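Local coordinates for intracellular protease/amidase (Salmonella enterica subsp. enterica serovar Typhimurium, PDB 4K2H), which is of unproven function but binds zinc and, as a member of the DJ-1/PfpI family, may have peptidase activity, at residues N81-P86 and G114-L119; Q77-L82 and I105-A110; R94-G99 and D147-S152; D141-E146 and L156-D161. The protein carries 1 engineered substitution. All coordinates share one frame; numbering follows the deposited sequence.

Interaction 1 (N81-P86 and G114-L119); sequences NLAANP and GAHGLL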
loop_
_atom_site.group_PDB
_atom_site.type_symbol
_atom_site.label_atom_id
_atom_site.label_comp_id
_atom_site.label_asym_id
_atom_site.label_seq_id
_atom_site.Cartn_x
_atom_site.Cartn_y
_atom_site.Cartn_z
ATOM N N ASN A 81 9.373 14.283 -10.717
ATOM C CA ASN A 81 10.746 13.805 -10.760
ATOM C C ASN A 81 10.914 12.714 -11.835
ATOM O O ASN A 81 11.947 12.661 -12.500
ATOM C CB ASN A 81 11.221 13.316 -9.390
ATOM C CG ASN A 81 11.400 14.449 -8.384
ATOM O OD1 ASN A 81 11.769 15.561 -8.738
ATOM N ND2 ASN A 81 11.146 14.155 -7.112
ATOM N N LEU A 82 9.922 11.862 -12.039
ATOM C CA LEU A 82 9.992 10.944 -13.208
ATOM C C LEU A 82 10.115 11.728 -14.505
ATOM O O LEU A 82 10.966 11.421 -15.332
ATOM C CB LEU A 82 8.760 10.029 -13.297
ATOM C CG LEU A 82 8.664 8.938 -12.240
ATOM C CD1 LEU A 82 7.327 8.232 -12.279
ATOM C CD2 LEU A 82 9.780 7.930 -12.382
ATOM N N ALA A 83 9.272 12.751 -14.664
ATOM C CA ALA A 83 9.173 13.510 -15.926
ATOM C C ALA A 83 10.456 14.295 -16.247
ATOM O O ALA A 83 10.816 14.481 -17.423
ATOM C CB ALA A 83 7.967 14.447 -15.900
ATOM N N ALA A 84 11.170 14.701 -15.209
ATOM C CA ALA A 84 12.386 15.505 -15.372
ATOM C C ALA A 84 13.631 14.673 -15.662
ATOM O O ALA A 84 14.701 15.209 -15.897
ATOM C CB ALA A 84 12.603 16.381 -14.121
ATOM N N ASN A 85 13.487 13.361 -15.676
ATOM C CA ASN A 85 14.618 12.467 -15.763
ATOM C C ASN A 85 14.751 11.807 -17.134
ATOM O O ASN A 85 13.930 10.986 -17.490
ATOM C CB ASN A 85 14.442 11.377 -14.710
ATOM C CG ASN A 85 15.623 10.471 -14.621
ATOM O OD1 ASN A 85 16.410 10.352 -15.552
ATOM N ND2 ASN A 85 15.760 9.827 -13.497
ATOM N N PRO A 86 15.827 12.114 -17.882
ATOM C CA PRO A 86 15.901 11.595 -19.240
ATOM C C PRO A 86 16.080 10.088 -19.314
ATOM O O PRO A 86 15.689 9.480 -20.275
ATOM C CB PRO A 86 17.115 12.330 -19.816
ATOM C CG PRO A 86 17.975 12.583 -18.631
ATOM C CD PRO A 86 16.984 12.979 -17.574
ATOM N N GLY A 114 1.931 12.526 -20.840
ATOM C CA GLY A 114 1.240 13.633 -21.512
ATOM C C GLY A 114 2.099 14.886 -21.585
ATOM O O GLY A 114 2.235 15.503 -22.642
ATOM N N ALA A 115 2.711 15.243 -20.466
ATOM C CA ALA A 115 3.619 16.401 -20.424
ATOM C C ALA A 115 4.835 16.278 -21.354
ATOM O O ALA A 115 5.611 17.219 -21.455
ATOM C CB ALA A 115 4.082 16.656 -18.996
ATOM N N HIS A 116 5.020 15.128 -21.998
ATOM C CA HIS A 116 6.103 14.942 -22.949
ATOM C C HIS A 116 5.619 14.586 -24.331
ATOM O O HIS A 116 6.430 14.322 -25.230
ATOM C CB HIS A 116 7.045 13.866 -22.438
ATOM C CG HIS A 116 8.046 14.390 -21.477
ATOM N ND1 HIS A 116 8.879 15.435 -21.791
ATOM C CD2 HIS A 116 8.326 14.055 -20.198
ATOM C CE1 HIS A 116 9.642 15.718 -20.748
ATOM N NE2 HIS A 116 9.327 14.893 -19.768
ATOM N N GLY A 117 4.298 14.568 -24.505
ATOM C CA GLY A 117 3.693 14.247 -25.787
ATOM C C GLY A 117 3.824 12.787 -26.163
ATOM O O GLY A 117 3.929 12.480 -27.334
ATOM N N LEU A 118 3.829 11.888 -25.177
ATOM C CA LEU A 118 4.128 10.476 -25.430
ATOM C C LEU A 118 2.897 9.594 -25.304
ATOM O O LEU A 118 3.017 8.368 -25.273
ATOM C CB LEU A 118 5.213 9.959 -24.466
ATOM C CG LEU A 118 6.553 10.724 -24.397
ATOM C CD1 LEU A 118 7.483 10.092 -23.370
ATOM C CD2 LEU A 118 7.232 10.758 -25.751
ATOM N N LEU A 119 1.717 10.199 -25.252
ATOM C CA LEU A 119 0.476 9.413 -25.141
ATOM C C LEU A 119 0.060 8.809 -26.479
ATOM O O LEU A 119 -0.604 7.774 -26.492
ATOM C CB LEU A 119 -0.652 10.218 -24.508
ATOM C CG LEU A 119 -0.461 10.309 -22.987
ATOM C CD1 LEU A 119 -1.412 11.320 -22.372
ATOM C CD2 LEU A 119 -0.589 8.946 -22.304
#
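The imidazole of H116 reaches across to A83 edge first, presenting NE2 to the backbone carbonyl at the end of helix 76-83. H116 NE2 donates to A83 O at 2.8 Å with a nearly straight N-H...O angle of 163°. The carbonyl oxygen lies at the rim of the ring and close to its plane, so the N-H is aimed squarely at it. Seen from A83, the approach is bent: the C=O...N angle is 131° and the donor stands tilted from the carbonyl plane. The geometry is consistent with a proton on NE2. The methyl of A83 lies beside this bond, with A83 CB 4.1 Å from H116 NE2, a loose contact. Rotation of H116 CG to a place opposite its own carbonyl carbon (chi1 -84°) carries the imidazole over to the helix end.

In the DJ-1/PfpI fold this contact joins the C-terminal end of helix 76-83 to the turn that follows helix 108-114. H116 sits in a type I beta turn from G114 to G117, closed by G117 N to G114 O at 2.9 Å, and G117, with positive phi, completes a Schellman motif there. Past A83 the chain turns into helix 86-97, where N85 is the N-cap and its OD1 accepts from A87 N. I89 of that helix also touches the H116 side chain.

Interaction 2 (Q77-L82 and I105-A110); sequences QGSANL and IASAAA. Engineered in segment 105-110: A106 (natural residue Cys).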
loop_
_atom_site.group_PDB
_atom_site.type_symbol
_atom_site.label_atom_id
_atom_site.label_comp_id
_atom_site.label_asym_id
_atom_site.label_seq_id
_atom_site.Cartn_x
_atom_site.Cartn_y
_atom_site.Cartn_z
ATOM N N GLN A 77 5.426 15.188 -6.384
ATOM C CA GLN A 77 6.849 15.234 -6.712
ATOM C C GLN A 77 7.316 13.971 -7.412
ATOM O O GLN A 77 8.266 14.019 -8.157
ATOM C CB GLN A 77 7.731 15.461 -5.492
ATOM C CG GLN A 77 7.677 16.888 -4.977
ATOM C CD GLN A 77 6.376 17.156 -4.297
ATOM O OE1 GLN A 77 6.033 16.487 -3.323
ATOM N NE2 GLN A 77 5.610 18.099 -4.826
ATOM N N GLY A 78 6.717 12.835 -7.127
ATOM C CA GLY A 78 7.163 11.618 -7.747
ATOM C C GLY A 78 7.027 11.742 -9.254
ATOM O O GLY A 78 7.944 11.466 -9.994
ATOM N N SER A 79 5.865 12.176 -9.705
ATOM C CA SER A 79 5.628 12.203 -11.127
ATOM C C SER A 79 6.422 13.363 -11.780
ATOM O O SER A 79 6.997 13.177 -12.842
ATOM C CB SER A 79 4.128 12.181 -11.419
ATOM O OG SER A 79 3.528 13.309 -10.859
ATOM N N ALA A 80 6.578 14.489 -11.094
ATOM C CA ALA A 80 7.467 15.549 -11.580
ATOM C C ALA A 80 8.911 15.072 -11.682
ATOM O O ALA A 80 9.605 15.410 -12.639
ATOM C CB ALA A 80 7.387 16.805 -10.689
ATOM N N ASN A 81 9.373 14.283 -10.717
ATOM C CA ASN A 81 10.746 13.805 -10.760
ATOM C C ASN A 81 10.914 12.714 -11.835
ATOM O O ASN A 81 11.947 12.661 -12.500
ATOM C CB ASN A 81 11.221 13.316 -9.390
ATOM C CG ASN A 81 11.400 14.449 -8.384
ATOM O OD1 ASN A 81 11.769 15.561 -8.738
ATOM N ND2 ASN A 81 11.146 14.155 -7.112
ATOM N N LEU A 82 9.922 11.862 -12.039
ATOM C CA LEU A 82 9.992 10.944 -13.208
ATOM C C LEU A 82 10.115 11.728 -14.505
ATOM O O LEU A 82 10.966 11.421 -15.332
ATOM C CB LEU A 82 8.760 10.029 -13.297
ATOM C CG LEU A 82 8.664 8.938 -12.240
ATOM C CD1 LEU A 82 7.327 8.232 -12.279
ATOM C CD2 LEU A 82 9.780 7.930 -12.382
ATOM N N ILE A 105 -0.272 5.362 -13.065
ATOM C CA ILE A 105 -1.374 5.579 -12.184
ATOM C C ILE A 105 -1.420 7.006 -11.668
ATOM O O ILE A 105 -0.381 7.670 -11.443
ATOM C CB ILE A 105 -1.385 4.543 -11.045
ATOM C CG1 ILE A 105 -2.415 4.927 -9.979
ATOM C CG2 ILE A 105 -0.039 4.393 -10.383
ATOM C CD1 ILE A 105 -3.198 3.738 -9.462
ATOM N N ALA A 106 -2.645 7.488 -11.493
ATOM C CA ALA A 106 -2.902 8.778 -10.825
ATOM C C ALA A 106 -2.301 9.933 -11.636
ATOM O O ALA A 106 -2.636 10.058 -12.797
ATOM C CB ALA A 106 -2.406 8.761 -9.379
ATOM N N SER A 107 -1.437 10.773 -11.067
ATOM C CA SER A 107 -0.905 11.903 -11.836
ATOM C C SER A 107 0.006 11.525 -13.018
ATOM O O SER A 107 0.222 12.353 -13.897
ATOM C CB SER A 107 -0.201 12.927 -10.920
ATOM O OG SER A 107 1.070 12.473 -10.486
ATOM N N ALA A 108 0.514 10.289 -13.053
ATOM C CA ALA A 108 1.665 9.921 -13.888
ATOM C C ALA A 108 1.391 9.913 -15.397
ATOM O O ALA A 108 2.286 10.202 -16.186
ATOM C CB ALA A 108 2.207 8.565 -13.466
ATOM N N ALA A 109 0.164 9.600 -15.798
ATOM C CA ALA A 109 -0.171 9.681 -17.226
ATOM C C ALA A 109 -0.104 11.128 -17.744
ATOM O O ALA A 109 0.401 11.387 -18.843
ATOM C CB ALA A 109 -1.535 9.069 -17.498
ATOM N N ALA A 110 -0.605 12.077 -16.972
ATOM C CA ALA A 110 -0.553 13.464 -17.403
ATOM C C ALA A 110 0.881 13.997 -17.299
ATOM O O ALA A 110 1.431 14.529 -18.269
ATOM C CB ALA A 110 -1.493 14.303 -16.561
#
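S79 and S107 meet hydroxyl to hydroxyl, with S79 OG 2.6 Å from S107 OG in a short hydrogen bond. S107 lies in the turn between strand 101-104 and helix 108-114, the strand-turn-helix known in the DJ-1/PfpI family as the nucleophile elbow, and S79 comes to it from helix 76-83. A106, an engineered replacement for the natural cysteine, occupies the sharp corner of the elbow with positive phi and belongs to a type II' turn from I105 to A108.

Both hydroxyls lie between their own backbone N and carbonyl carbon (chi1 61° for S79 and 75° for S107), and this turns the two oxygens toward each other. Beside the bond, S79 CB approaches S107 OG to 3.2 Å. The backbones run close here: the CA atoms of S79 and A108 are 5.3 Å apart, and S79 CB packs 4.2 Å from A108 CA.

Further out, R111 packs on S79, and L130 touches S107. The zinc-binding residue E16 is near, its side chain about 7 Å from that of S107. Behind the serine pair, S79 OG is also hydrogen-bonded to G75 O, so this buried oxygen has two hydrogen-bond partners, S107 OG and G75 O.

Interaction 3 (R94-G99 and D147-S152); sequences RHDAAG and DGNLIS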
loop_
_atom_site.group_PDB
_atom_site.type_symbol
_atom_site.label_atom_id
_atom_site.label_comp_id
_atom_site.label_asym_id
_atom_site.label_seq_id
_atom_site.Cartn_x
_atom_site.Cartn_y
_atom_site.Cartn_z
ATOM N N ARG A 94 11.549 3.220 -24.962
ATOM C CA ARG A 94 12.024 1.972 -25.492
ATOM C C ARG A 94 11.017 0.842 -25.267
ATOM O O ARG A 94 10.728 0.063 -26.178
ATOM C CB ARG A 94 13.371 1.651 -24.849
ATOM C CG ARG A 94 13.992 0.333 -25.274
ATOM C CD ARG A 94 15.434 0.231 -24.787
ATOM N NE ARG A 94 15.564 0.380 -23.336
ATOM C CZ ARG A 94 15.396 -0.594 -22.449
ATOM N NH1 ARG A 94 15.564 -0.340 -21.146
ATOM N NH2 ARG A 94 15.071 -1.822 -22.831
ATOM N N HIS A 95 10.510 0.734 -24.045
ATOM C CA HIS A 95 9.523 -0.280 -23.725
ATOM C C HIS A 95 8.253 -0.050 -24.533
ATOM O O HIS A 95 7.629 -1.001 -25.002
ATOM C CB HIS A 95 9.196 -0.313 -22.220
ATOM C CG HIS A 95 10.240 -0.988 -21.394
ATOM N ND1 HIS A 95 11.432 -0.386 -21.085
ATOM C CD2 HIS A 95 10.295 -2.221 -20.848
ATOM C CE1 HIS A 95 12.179 -1.207 -20.367
ATOM N NE2 HIS A 95 11.512 -2.333 -20.218
ATOM N N ASP A 96 7.865 1.202 -24.685
ATOM C CA ASP A 96 6.667 1.508 -25.410
ATOM C C ASP A 96 6.822 1.031 -26.861
ATOM O O ASP A 96 5.927 0.369 -27.387
ATOM C CB ASP A 96 6.350 2.996 -25.350
ATOM C CG ASP A 96 4.887 3.294 -25.604
ATOM O OD1 ASP A 96 4.087 2.376 -25.938
ATOM O OD2 ASP A 96 4.533 4.475 -25.457
ATOM N N ALA A 97 7.970 1.307 -27.465
ATOM C CA ALA A 97 8.165 1.021 -28.886
ATOM C C ALA A 97 8.277 -0.491 -29.125
ATOM O O ALA A 97 8.049 -0.954 -30.238
ATOM C CB ALA A 97 9.403 1.738 -29.409
ATOM N N ALA A 98 8.628 -1.249 -28.081
ATOM C CA ALA A 98 8.672 -2.707 -28.168
ATOM C C ALA A 98 7.335 -3.354 -27.799
ATOM O O ALA A 98 7.284 -4.534 -27.571
ATOM C CB ALA A 98 9.781 -3.244 -27.281
ATOM N N GLY A 99 6.264 -2.573 -27.707
ATOM C CA GLY A 99 4.946 -3.081 -27.328
ATOM C C GLY A 99 4.781 -3.527 -25.871
ATOM O O GLY A 99 3.792 -4.178 -25.547
ATOM N N ASP A 147 -5.706 0.800 -23.486
ATOM C CA ASP A 147 -5.662 1.113 -24.903
ATOM C C ASP A 147 -4.343 0.650 -25.445
ATOM O O ASP A 147 -3.338 1.317 -25.229
ATOM C CB ASP A 147 -5.849 2.616 -25.130
ATOM C CG ASP A 147 -5.877 2.995 -26.615
ATOM O OD1 ASP A 147 -5.631 2.133 -27.475
ATOM O OD2 ASP A 147 -6.109 4.174 -26.905
ATOM N N GLY A 148 -4.357 -0.495 -26.139
ATOM C CA GLY A 148 -3.137 -1.126 -26.625
ATOM C C GLY A 148 -2.269 -1.544 -25.453
ATOM O O GLY A 148 -2.732 -2.236 -24.561
ATOM N N ASN A 149 -1.017 -1.108 -25.436
ATOM C CA ASN A 149 -0.097 -1.472 -24.365
ATOM C C ASN A 149 -0.052 -0.413 -23.207
ATOM O O ASN A 149 0.827 -0.445 -22.351
ATOM C CB ASN A 149 1.294 -1.721 -24.949
ATOM C CG ASN A 149 1.886 -0.473 -25.614
ATOM O OD1 ASN A 149 1.172 0.256 -26.319
ATOM N ND2 ASN A 149 3.188 -0.212 -25.381
ATOM N N LEU A 150 -1.019 0.504 -23.204
ATOM C CA LEU A 150 -1.126 1.529 -22.170
ATOM C C LEU A 150 -2.275 1.167 -21.258
ATOM O O LEU A 150 -3.438 1.084 -21.717
ATOM C CB LEU A 150 -1.385 2.881 -22.825
ATOM C CG LEU A 150 -1.407 4.069 -21.864
ATOM C CD1 LEU A 150 -0.061 4.327 -21.167
ATOM C CD2 LEU A 150 -1.845 5.267 -22.676
ATOM N N ILE A 151 -1.944 0.871 -20.005
ATOM C CA ILE A 151 -2.915 0.562 -18.964
ATOM C C ILE A 151 -2.763 1.624 -17.866
ATOM O O ILE A 151 -1.736 1.674 -17.171
ATOM C CB ILE A 151 -2.661 -0.851 -18.371
ATOM C CG1 ILE A 151 -2.734 -1.905 -19.474
ATOM C CG2 ILE A 151 -3.653 -1.184 -17.258
ATOM C CD1 ILE A 151 -2.749 -3.340 -18.986
ATOM N N SER A 152 -3.768 2.474 -17.717
ATOM C CA SER A 152 -3.713 3.570 -16.750
ATOM C C SER A 152 -4.715 3.371 -15.642
ATOM O O SER A 152 -5.722 2.697 -15.808
ATOM C CB SER A 152 -3.927 4.923 -17.450
ATOM O OG SER A 152 -5.116 4.927 -18.234
#
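The carboxylate of D96 and the side-chain amide of N149 meet with their planes 43° apart, the two side chains crossing at about a right angle. N149 ND2 donates to D96 OD1 at 2.8 Å, with an N-H...O angle of 157°. The amide nitrogen reaches the anti side of that oxygen and stands 25° out of the carboxylate plane, while the oxygen in turn is tilted only slightly from the amide plane. The carboxylate is shared further: K120 forms a salt bridge to OD1 and R122 another to OD2. These two cations probably favour its ionised form.

N149 ND2 is also bonded to K100 O, its stronger partner, so the amide nitrogen is held by the chain just beyond the helix as well as by D96. With CG folded in between the backbone N and the carbonyl carbon, the N149 amide points to the helix end where D96 and K100 O lie. Lower on the same side chain, N149 CB rests 3.6 Å from G99 O, a contact of carbon with the backbone.

G99 has positive phi and is the C-prime residue of a Schellman motif ending helix 86-97, with G99 N bonded to D96 O at 3.0 Å. On the other segment, N149 occupies the type II' turn from D147 to L150. The arrangement thus joins a Schellman-capped helix end to the tight turn of a beta hairpin formed by strands 144-147 and 150-153.

Interaction 4 (D141-E146 and L156-D161); sequences DAPVVE and LGHVFD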
loop_
_atom_site.group_PDB
_atom_site.type_symbol
_atom_site.label_atom_id
_atom_site.label_comp_id
_atom_site.label_asym_id
_atom_site.label_seq_id
_atom_site.Cartn_x
_atom_site.Cartn_y
_atom_site.Cartn_z
ATOM N N ASP A 141 -12.821 9.080 -18.209
ATOM C CA ASP A 141 -13.028 8.996 -16.761
ATOM C C ASP A 141 -13.500 7.614 -16.400
ATOM O O ASP A 141 -14.688 7.371 -16.317
ATOM C CB ASP A 141 -14.013 10.044 -16.239
ATOM C CG ASP A 141 -14.140 10.017 -14.708
ATOM O OD1 ASP A 141 -13.472 9.183 -14.028
ATOM O OD2 ASP A 141 -14.899 10.843 -14.165
ATOM N N ALA A 142 -12.550 6.711 -16.174
ATOM C CA ALA A 142 -12.843 5.374 -15.659
ATOM C C ALA A 142 -11.758 4.961 -14.659
ATOM O O ALA A 142 -10.647 5.475 -14.711
ATOM C CB ALA A 142 -12.910 4.376 -16.801
ATOM N N PRO A 143 -12.082 4.019 -13.753
ATOM C CA PRO A 143 -11.112 3.509 -12.786
ATOM C C PRO A 143 -9.809 3.057 -13.424
ATOM O O PRO A 143 -8.720 3.401 -12.935
ATOM C CB PRO A 143 -11.858 2.318 -12.150
ATOM C CG PRO A 143 -13.299 2.729 -12.204
ATOM C CD PRO A 143 -13.441 3.490 -13.503
ATOM N N VAL A 144 -9.943 2.272 -14.491
ATOM C CA VAL A 144 -8.856 1.727 -15.234
ATOM C C VAL A 144 -9.210 1.827 -16.717
ATOM O O VAL A 144 -10.290 1.429 -17.134
ATOM C CB VAL A 144 -8.612 0.256 -14.850
ATOM C CG1 VAL A 144 -7.468 -0.336 -15.659
ATOM C CG2 VAL A 144 -8.281 0.139 -13.371
ATOM N N VAL A 145 -8.289 2.355 -17.509
ATOM C CA VAL A 145 -8.443 2.493 -18.950
ATOM C C VAL A 145 -7.374 1.666 -19.604
ATOM O O VAL A 145 -6.208 1.720 -19.163
ATOM C CB VAL A 145 -8.250 3.950 -19.359
ATOM C CG1 VAL A 145 -8.258 4.107 -20.880
ATOM C CG2 VAL A 145 -9.328 4.793 -18.711
ATOM N N GLU A 146 -7.746 0.894 -20.625
ATOM C CA GLU A 146 -6.779 0.146 -21.434
ATOM C C GLU A 146 -6.858 0.528 -22.890
ATOM O O GLU A 146 -7.952 0.546 -23.484
ATOM C CB GLU A 146 -7.060 -1.335 -21.383
ATOM C CG GLU A 146 -6.988 -1.926 -20.012
ATOM C CD GLU A 146 -7.313 -3.400 -20.049
ATOM O OE1 GLU A 146 -6.567 -4.159 -20.713
ATOM O OE2 GLU A 146 -8.314 -3.782 -19.412
ATOM N N LEU A 156 -5.521 6.261 -6.217
ATOM C CA LEU A 156 -5.307 5.288 -5.152
ATOM C C LEU A 156 -6.543 4.472 -4.814
ATOM O O LEU A 156 -6.445 3.266 -4.585
ATOM C CB LEU A 156 -4.732 5.953 -3.896
ATOM C CG LEU A 156 -4.496 5.053 -2.670
ATOM C CD1 LEU A 156 -3.556 3.918 -3.003
ATOM C CD2 LEU A 156 -4.011 5.870 -1.459
ATOM N N GLY A 157 -7.711 5.097 -4.846
ATOM C CA GLY A 157 -8.948 4.374 -4.582
ATOM C C GLY A 157 -9.172 3.243 -5.537
ATOM O O GLY A 157 -9.904 2.330 -5.241
ATOM N N HIS A 158 -8.562 3.286 -6.702
ATOM C CA HIS A 158 -8.791 2.229 -7.696
ATOM C C HIS A 158 -7.585 1.343 -7.931
ATOM O O HIS A 158 -7.563 0.594 -8.898
ATOM C CB HIS A 158 -9.209 2.842 -9.017
ATOM C CG HIS A 158 -10.455 3.650 -8.935
ATOM N ND1 HIS A 158 -11.688 3.081 -8.740
ATOM C CD2 HIS A 158 -10.666 4.980 -9.073
ATOM C CE1 HIS A 158 -12.610 4.026 -8.731
ATOM N NE2 HIS A 158 -12.017 5.187 -8.944
ATOM N N VAL A 159 -6.628 1.358 -7.002
ATOM C CA VAL A 159 -5.360 0.676 -7.203
ATOM C C VAL A 159 -5.493 -0.842 -7.305
ATOM O O VAL A 159 -4.767 -1.471 -8.053
ATOM C CB VAL A 159 -4.342 1.065 -6.109
ATOM C CG1 VAL A 159 -4.720 0.465 -4.755
ATOM C CG2 VAL A 159 -2.947 0.635 -6.512
ATOM N N PHE A 160 -6.429 -1.439 -6.569
ATOM C CA PHE A 160 -6.634 -2.887 -6.667
ATOM C C PHE A 160 -7.086 -3.251 -8.070
ATOM O O PHE A 160 -6.546 -4.178 -8.686
ATOM C CB PHE A 160 -7.611 -3.384 -5.597
ATOM C CG PHE A 160 -7.017 -3.427 -4.198
ATOM C CD1 PHE A 160 -6.024 -4.349 -3.877
ATOM C CD2 PHE A 160 -7.470 -2.558 -3.197
ATOM C CE1 PHE A 160 -5.476 -4.392 -2.603
ATOM C CE2 PHE A 160 -6.927 -2.601 -1.919
ATOM C CZ PHE A 160 -5.924 -3.517 -1.618
ATOM N N ASP A 161 -8.048 -2.493 -8.591
ATOM C CA ASP A 161 -8.552 -2.759 -9.930
ATOM C C ASP A 161 -7.415 -2.640 -10.949
ATOM O O ASP A 161 -7.271 -3.504 -11.834
ATOM C CB ASP A 161 -9.709 -1.817 -10.282
ATOM C CG ASP A 161 -10.484 -2.283 -11.504
ATOM O OD1 ASP A 161 -10.105 -3.330 -12.069
ATOM O OD2 ASP A 161 -11.466 -1.608 -11.897
#
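P143 lies over one face of the H158 imidazole where the hairpin of strands 144-147 and 150-153 meets the start of helix 159-171, within the DJ-1/PfpI fold. The contact is wholly one of packing. Its van der Waals part is supplied by V144, whose CG2 methyl meets the side chain of D161, carboxylate included, on the first turn of the helix. D161 was modelled in two positions, and the approach of V144 CG2 to D161 CG, 3.8 Å, holds for one of them. F162 and T165 of the same helix also touch V144.

Charged groups sit beside this packing: D141 OD1 forms a salt bridge with K154, and E146 another with R169.

The aromatic part is a CH-pi interaction: P143 CB is 3.8 Å from the centroid of the H158 ring and 23° off the ring normal. H158 holds the N-cap position of the helix, and its CG stands opposite its carbonyl carbon (chi1 -60°), which brings the imidazole against the proline. Y185 of the second subunit also packs on H158. The proline carbon is displaced toward the rim of the ring, and its closest ring atom is ND1, with P143 CB to H158 ND1 at 3.5 Å. One side of the pyrrolidine thus borders the ring, P143 CG following alongside at 3.8 Å from H158 CE1.

How the interactions relate
Interactions 1 and 2 are neighbours, their centres 8 Å apart: both start from helix 76-83, share N81 and L82, and reach opposite ends of helix 108-114. Interaction 3 begins on the following helix, 86-97, and its centre is 15 Å from that of interaction 1, with L119 and L150 packing between them. Its segments alternate along the chain with those of interactions 1 and 2. Interactions 3 and 4 share the hairpin, where S152 N probably bonds to V145 O. Interaction 4 lies in series after the first two, touching interaction 2 through I105 and V159. All four lie within one DJ-1/PfpI domain, joining helices 76-83, 86-97, 108-114 and 159-171 and the hairpin, and interaction 4 borders the second subunit.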